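Local coordinates for uncharacterized protein (Sulfolobus solfataricus, PDB 3EXC), which cuts single-stranded RNA as a Cas2-family endoribonuclease of the CRISPR antiviral defence system, working as a homodimer, at residues K5-Y10 and E31-S36. The protein carries 2 engineered substitutions. Numbering follows the deposited sequence.
With NA (sodium ion), chain C; NA (sodium ion), chain B.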
loop_
_atom_site.group_PDB
_atom_site.type_symbol
_atom_site.label_atom_id
_atom_site.label_comp_id
_atom_site.label_asym_id
_atom_site.label_seq_id
_atom_site.Cartn_x
_atom_site.Cartn_y
_atom_site.Cartn_z
ATOM N N LYS A 5 9.654 -8.043 -7.184
ATOM C CA LYS A 5 9.353 -6.672 -6.817
ATOM C C LYS A 5 9.183 -6.467 -5.326
ATOM O O LYS A 5 9.081 -7.403 -4.538
ATOM C CB LYS A 5 8.055 -6.230 -7.467
ATOM C CG LYS A 5 8.046 -6.502 -8.871
ATOM C CD LYS A 5 7.703 -5.244 -9.522
ATOM C CE LYS A 5 8.925 -4.624 -10.121
ATOM N NZ LYS A 5 8.637 -3.208 -9.992
ATOM N N LEU A 6 9.088 -5.219 -4.922
ATOM C CA LEU A 6 8.555 -4.964 -3.618
ATOM C C LEU A 6 7.827 -3.714 -3.589
ATOM O O LEU A 6 8.024 -2.867 -4.429
ATOM C CB LEU A 6 9.629 -5.015 -2.534
ATOM C CG LEU A 6 10.863 -4.187 -2.616
ATOM C CD1 LEU A 6 10.452 -2.784 -2.532
ATOM C CD2 LEU A 6 11.616 -4.605 -1.380
ATOM N N LEU A 7 6.899 -3.648 -2.646
ATOM C CA LEU A 7 6.093 -2.475 -2.356
ATOM C C LEU A 7 6.469 -2.003 -0.978
ATOM O O LEU A 7 6.643 -2.836 -0.062
ATOM C CB LEU A 7 4.640 -2.836 -2.162
ATOM C CG LEU A 7 3.932 -3.371 -3.347
ATOM C CD1 LEU A 7 2.531 -3.778 -2.803
ATOM C CD2 LEU A 7 3.855 -2.167 -4.252
ATOM N N VAL A 8 6.547 -0.693 -0.838
ATOM C CA VAL A 8 6.649 -0.104 0.466
ATOM C C VAL A 8 5.421 0.764 0.586
ATOM O O VAL A 8 5.217 1.675 -0.226
ATOM C CB VAL A 8 7.854 0.801 0.531
ATOM C CG1 VAL A 8 7.950 1.426 1.902
ATOM C CG2 VAL A 8 9.053 -0.053 0.265
ATOM N N VAL A 9 4.619 0.502 1.591
ATOM C CA VAL A 9 3.445 1.249 1.881
ATOM C C VAL A 9 3.618 1.845 3.275
ATOM O O VAL A 9 3.879 1.147 4.262
ATOM C CB VAL A 9 2.215 0.270 1.864
ATOM C CG1 VAL A 9 0.902 0.989 2.143
ATOM C CG2 VAL A 9 2.126 -0.382 0.482
ATOM N N TYR A 10 3.385 3.135 3.425
ATOM C CA TYR A 10 3.593 3.744 4.756
ATOM C C TYR A 10 2.409 4.613 5.308
ATOM O O TYR A 10 1.527 5.161 4.562
ATOM C CB TYR A 10 4.946 4.479 4.804
ATOM C CG TYR A 10 5.168 5.465 3.692
ATOM C CD1 TYR A 10 5.712 5.064 2.480
ATOM C CD2 TYR A 10 4.828 6.826 3.842
ATOM C CE1 TYR A 10 5.883 5.997 1.416
ATOM C CE2 TYR A 10 5.015 7.757 2.800
ATOM C CZ TYR A 10 5.553 7.310 1.595
ATOM O OH TYR A 10 5.759 8.182 0.553
ATOM N N GLU A 31 9.999 3.778 -7.032
ATOM C CA GLU A 31 9.207 4.742 -7.756
ATOM C C GLU A 31 7.892 4.968 -7.084
ATOM O O GLU A 31 7.222 3.997 -6.704
ATOM C CB GLU A 31 9.007 4.264 -9.195
ATOM C CG GLU A 31 10.248 4.664 -10.035
ATOM C CD GLU A 31 10.131 4.257 -11.477
ATOM O OE1 GLU A 31 8.976 4.112 -11.989
ATOM O OE2 GLU A 31 11.198 4.080 -12.108
ATOM N N ARG A 32 7.483 6.235 -6.982
ATOM C CA ARG A 32 6.211 6.493 -6.343
ATOM C C ARG A 32 5.058 5.984 -7.183
ATOM O O ARG A 32 5.036 6.197 -8.356
ATOM C CB ARG A 32 6.019 7.948 -6.043
ATOM C CG ARG A 32 4.775 8.140 -5.216
ATOM C CD ARG A 32 4.376 9.626 -5.167
ATOM N NE ARG A 32 5.261 10.435 -4.325
ATOM C CZ ARG A 32 5.199 10.568 -2.995
ATOM N NH1 ARG A 32 4.279 9.934 -2.296
ATOM N NH2 ARG A 32 6.048 11.378 -2.368
ATOM N N ILE A 33 4.137 5.240 -6.594
ATOM C CA ILE A 33 2.909 4.856 -7.297
ATOM C C ILE A 33 1.679 5.546 -6.685
ATOM O O ILE A 33 0.663 5.603 -7.347
ATOM C CB ILE A 33 2.656 3.331 -7.282
ATOM C CG1 ILE A 33 2.573 2.849 -5.872
ATOM C CG2 ILE A 33 3.747 2.620 -7.985
ATOM C CD1 ILE A 33 2.061 1.315 -5.670
ATOM N N GLN A 34 1.734 6.011 -5.426
ATOM C CA GLN A 34 0.596 6.741 -4.805
ATOM C C GLN A 34 1.152 7.587 -3.748
ATOM O O GLN A 34 2.298 7.428 -3.403
ATOM C CB GLN A 34 -0.236 5.812 -3.950
ATOM C CG GLN A 34 -1.106 4.989 -4.637
ATOM C CD GLN A 34 -2.094 4.334 -3.737
ATOM O OE1 GLN A 34 -2.334 4.777 -2.597
ATOM N NE2 GLN A 34 -2.805 3.347 -4.299
ATOM N N ARG A 35 0.307 8.375 -3.110
ATOM C CA ARG A 35 0.770 9.248 -2.035
ATOM C C ARG A 35 1.603 8.553 -0.924
ATOM O O ARG A 35 2.523 9.152 -0.325
ATOM C CB ARG A 35 -0.403 9.999 -1.417
ATOM C CG ARG A 35 -0.230 10.303 0.011
ATOM C CD ARG A 35 -1.482 10.912 0.602
ATOM N NE ARG A 35 -1.336 10.842 2.045
ATOM C CZ ARG A 35 -0.818 11.812 2.779
ATOM N NH1 ARG A 35 -0.423 12.937 2.208
ATOM N NH2 ARG A 35 -0.696 11.656 4.085
ATOM N N SER A 36 1.289 7.318 -0.590
ATOM C CA SER A 36 2.143 6.732 0.472
ATOM C C SER A 36 2.598 5.316 0.100
ATOM O O SER A 36 2.547 4.430 0.929
ATOM C CB SER A 36 1.409 6.784 1.825
ATOM O OG SER A 36 1.386 8.121 2.336
HETATM NA NA NA C . -1.567 5.871 -0.359
HETATM NA NA NA B . -1.057 4.061 4.411
HETATM O O HOH W 1 1.372 8.569 5.314
HETATM O O HOH W 2 -1.043 3.915 1.598
HETATM O O HOH W 3 -2.563 7.611 1.483
HETATM O O HOH W 4 -1.239 6.777 4.386
#
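Tyr10 lays its ring against the turn at Ser36. Its CG sits between the backbone N and the carbonyl carbon (chi1 52°), which brings one ring face over the Ser36 backbone. Ser36 CB stands 4.0 Å from the centroid of the Tyr10 ring in a CH-pi contact, while Ser36 O lies above the same ring face, offset toward the rim. That carbonyl also accepts a nearly straight hydrogen bond from Tyr10 N (2.9 Å, 168°), and Val9 CA adds a CA-H...O contact to it. Tyr10 OH comes within 3.7 Å of Arg32 NH1; the Arg32 chain is bent at chi3 (-73°), which lets NH1 turn back to Gln34 O and Arg35 O in weak bonds. Leu7 CD2 meets Ile33 CD1 at 4.2 Å, the side chains crossing nearly at right angles. In this ferredoxin-like fold strand 37-41 runs between strands 5-11 and 31-34. The sodium ion on Tyr10 O (2.8 Å) also takes Gln34 OE1 of the second subunit, the one on Gln34 OE1 takes that subunit's Tyr10 O, and waters, one shared, add further ligands. Tyr10 thus covers Ser36, holds its carbonyl through the amide and lends its own to the dimer interface, beside the predicted magnesium ligand Asp11.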